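Local structure of N-acetylgalactosaminyltransferase 7 (Homo sapiens, 6IWR) at residues L96-E101 / M117-M122. The protein belongs to the polypeptide GalNAc-transferase family, pairing a GT-A glycosyltransferase domain that carries manganese with a ricin-type beta-trefoil lectin domain. Numbering follows the deposited sequence.
Sequences LVLGPE and MVASDM
Leu96 and Leu98 of an extended loop press against Val118, Ala119 and Met122 on one face of the short helix 117-122, forming a small apolar patch near the surface of the GT-A glycosyltransferase. The loop leads into helix 103-113, and the chain then returns through helix 117-122, so the contact packs the loop before helix 103-113 on the helix that follows it.

The side chains meet through apolar atoms. Leu98 buries the most surface here; its CG stands anti to the carbonyl carbon (chi1 -69°), on a CB that points toward the helix. The side chains of Leu98 and Val118 slide past each other in opposite directions, with Leu98 CD1 against Val118 CG2. The same CD1 sits 3.9 Å from Ala119 CA and 4.0 Å from Ala119 CB, and also comes near Met122 SD. Leu98 and Met122 reach toward each other tip to tip, with CD2 3.9 Å from SD.

Leu96 contributes through a single methyl. Its CD1 comes within 4.3 Å of Ala119 CB, while its side chain crosses that of Met122 at about a right angle. Val97, between the two leucines, points away from the helix and packs on Cys502 of the second subunit.

Ile106 of helix 103-113 touches both Leu98 and Val118. Ser120 OG is hydrogen-bonded to Ser161 and Arg165 of helix 160-173. Leu96 CD1 lies 4.0 Å from Met122 CG and 3.7 Å from Ala119 O, which accepts the backbone hydrogen bond from Met122 N.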
ATOM      1  N   LEU A  96      25.685   0.085  -0.109  1.00 30.77           N
ATOM      2  CA  LEU A  96      26.023  -1.096   0.668  1.00 27.50           C
ATOM      3  C   LEU A  96      24.902  -2.118   0.506  1.00 31.91           C
ATOM      4  O   LEU A  96      23.873  -2.038   1.188  1.00 28.63           O
ATOM      5  CB  LEU A  96      26.203  -0.729   2.130  1.00 31.87           C
ATOM      6  CG  LEU A  96      27.153  -1.587   2.956  1.00 31.61           C
ATOM      7  CD1 LEU A  96      26.762  -1.491   4.424  1.00 29.59           C
ATOM      8  CD2 LEU A  96      27.186  -3.025   2.487  1.00 25.91           C
ATOM      9  N   VAL A  97      25.131  -3.096  -0.365  1.00 30.42           N
ATOM     10  CA  VAL A  97      24.145  -4.100  -0.722  1.00 25.90           C
ATOM     11  C   VAL A  97      24.475  -5.363   0.068  1.00 30.33           C
ATOM     12  O   VAL A  97      25.602  -5.856   0.005  1.00 41.64           O
ATOM     13  CB  VAL A  97      24.146  -4.333  -2.245  1.00 24.26           C
ATOM     14  CG1 VAL A  97      23.093  -5.340  -2.665  1.00 19.88           C
ATOM     15  CG2 VAL A  97      23.912  -3.015  -2.969  1.00 22.57           C
ATOM     16  N   LEU A  98      23.507  -5.884   0.831  1.00 32.17           N
ATOM     17  CA  LEU A  98      23.670  -6.995   1.772  1.00 31.73           C
ATOM     18  C   LEU A  98      22.857  -8.227   1.364  1.00 33.76           C
ATOM     19  O   LEU A  98      22.337  -8.308   0.251  1.00 38.44           O
ATOM     20  CB  LEU A  98      23.255  -6.534   3.171  1.00 31.48           C
ATOM     21  CG  LEU A  98      24.126  -5.513   3.900  1.00 35.72           C
ATOM     22  CD1 LEU A  98      23.672  -5.367   5.350  1.00 30.75           C
ATOM     23  CD2 LEU A  98      25.594  -5.902   3.829  1.00 32.13           C
ATOM     24  N   GLY A  99      22.705  -9.159   2.304  1.00 48.60           N
ATOM     25  CA  GLY A  99      21.791 -10.277   2.193  1.00 35.48           C
ATOM     26  C   GLY A  99      22.226 -11.170   1.067  1.00 35.22           C
ATOM     27  O   GLY A  99      23.212 -10.880   0.387  1.00 41.87           O
ATOM     28  N   PRO A 100      21.501 -12.273   0.836  1.00 35.43           N
ATOM     29  CA  PRO A 100      20.302 -12.615   1.588  1.00 33.90           C
ATOM     30  C   PRO A 100      20.602 -13.237   2.941  1.00 37.73           C
ATOM     31  O   PRO A 100      19.672 -13.534   3.681  1.00 37.37           O
ATOM     32  CB  PRO A 100      19.615 -13.647   0.693  1.00 31.79           C
ATOM     33  CG  PRO A 100      20.686 -14.140  -0.267  1.00 34.72           C
ATOM     34  CD  PRO A 100      21.953 -13.414   0.025  1.00 39.64           C
ATOM     35  N   GLU A 101      21.873 -13.496   3.252  1.00 37.26           N
ATOM     36  CA  GLU A 101      22.158 -14.044   4.568  1.00 33.43           C
ATOM     37  C   GLU A 101      21.784 -13.063   5.662  1.00 39.08           C
ATOM     38  O   GLU A 101      21.648 -13.461   6.820  1.00 41.26           O
ATOM     39  CB  GLU A 101      23.628 -14.412   4.705  1.00 27.90           C
ATOM     40  CG  GLU A 101      24.534 -13.230   4.668  1.00 31.77           C
ATOM     41  CD  GLU A 101      25.179 -13.058   3.317  1.00 41.01           C
ATOM     42  OE1 GLU A 101      26.401 -12.826   3.308  1.00 37.87           O
ATOM     43  OE2 GLU A 101      24.480 -13.162   2.270  1.00 35.37           O
ATOM     44  N   MET A 117      18.955  -0.910   9.730  1.00 29.78           N
ATOM     45  CA  MET A 117      19.980  -0.617  10.725  1.00 28.80           C
ATOM     46  C   MET A 117      21.137  -1.605  10.679  1.00 31.18           C
ATOM     47  O   MET A 117      22.241  -1.270  11.132  1.00 32.11           O
ATOM     48  CB  MET A 117      19.393  -0.586  12.123  1.00 25.31           C
ATOM     49  CG  MET A 117      18.571   0.652  12.392  1.00 36.76           C
ATOM     50  SD  MET A 117      19.484   2.216  12.391  1.00 35.16           S
ATOM     51  CE  MET A 117      20.828   1.792  13.495  1.00 34.88           C
ATOM     52  N   VAL A 118      20.927  -2.822  10.160  1.00 29.35           N
ATOM     53  CA  VAL A 118      22.069  -3.719  10.050  1.00 26.16           C
ATOM     54  C   VAL A 118      23.081  -3.135   9.076  1.00 29.10           C
ATOM     55  O   VAL A 118      24.288  -3.121   9.349  1.00 31.22           O
ATOM     56  CB  VAL A 118      21.636  -5.151   9.669  1.00 29.21           C
ATOM     57  CG1 VAL A 118      20.154  -5.370   9.927  1.00 30.42           C
ATOM     58  CG2 VAL A 118      22.018  -5.503   8.234  1.00 31.45           C
ATOM     59  N   ALA A 119      22.601  -2.570   7.964  1.00 30.16           N
ATOM     60  CA  ALA A 119      23.488  -1.865   7.046  1.00 25.97           C
ATOM     61  C   ALA A 119      24.129  -0.658   7.724  1.00 31.81           C
ATOM     62  O   ALA A 119      25.365  -0.545   7.760  1.00 29.30           O
ATOM     63  CB  ALA A 119      22.729  -1.453   5.790  1.00 23.83           C
ATOM     64  N   SER A 120      23.315   0.244   8.299  1.00 30.56           N
ATOM     65  CA  SER A 120      23.890   1.426   8.941  1.00 27.47           C
ATOM     66  C   SER A 120      24.947   1.047   9.972  1.00 32.37           C
ATOM     67  O   SER A 120      25.983   1.723  10.093  1.00 33.82           O
ATOM     68  CB  SER A 120      22.820   2.276   9.618  1.00 23.97           C
ATOM     69  OG  SER A 120      23.465   3.191  10.485  1.00 22.52           O
ATOM     70  N   ASP A 121      24.700  -0.022  10.735  1.00 29.44           N
ATOM     71  CA  ASP A 121      25.619  -0.385  11.806  1.00 29.70           C
ATOM     72  C   ASP A 121      26.991  -0.824  11.296  1.00 27.57           C
ATOM     73  O   ASP A 121      27.941  -0.825  12.080  1.00 37.40           O
ATOM     74  CB  ASP A 121      25.018  -1.491  12.681  1.00 26.56           C
ATOM     75  CG  ASP A 121      23.987  -0.968  13.653  1.00 31.76           C
ATOM     76  OD1 ASP A 121      23.707   0.254  13.623  1.00 34.58           O
ATOM     77  OD2 ASP A 121      23.459  -1.782  14.449  1.00 33.47           O
ATOM     78  N   MET A 122      27.142  -1.202  10.023  1.00 29.56           N
ATOM     79  CA  MET A 122      28.468  -1.576   9.535  1.00 26.96           C
ATOM     80  C   MET A 122      29.181  -0.458   8.786  1.00 29.80           C
ATOM     81  O   MET A 122      30.347  -0.631   8.409  1.00 32.51           O
ATOM     82  CB  MET A 122      28.410  -2.830   8.653  1.00 29.13           C
ATOM     83  CG  MET A 122      27.099  -3.177   8.045  1.00 35.99           C
ATOM     84  SD  MET A 122      27.262  -4.749   7.160  1.00 40.30           S
ATOM     85  CE  MET A 122      26.632  -5.911   8.364  1.00 40.93           C
TER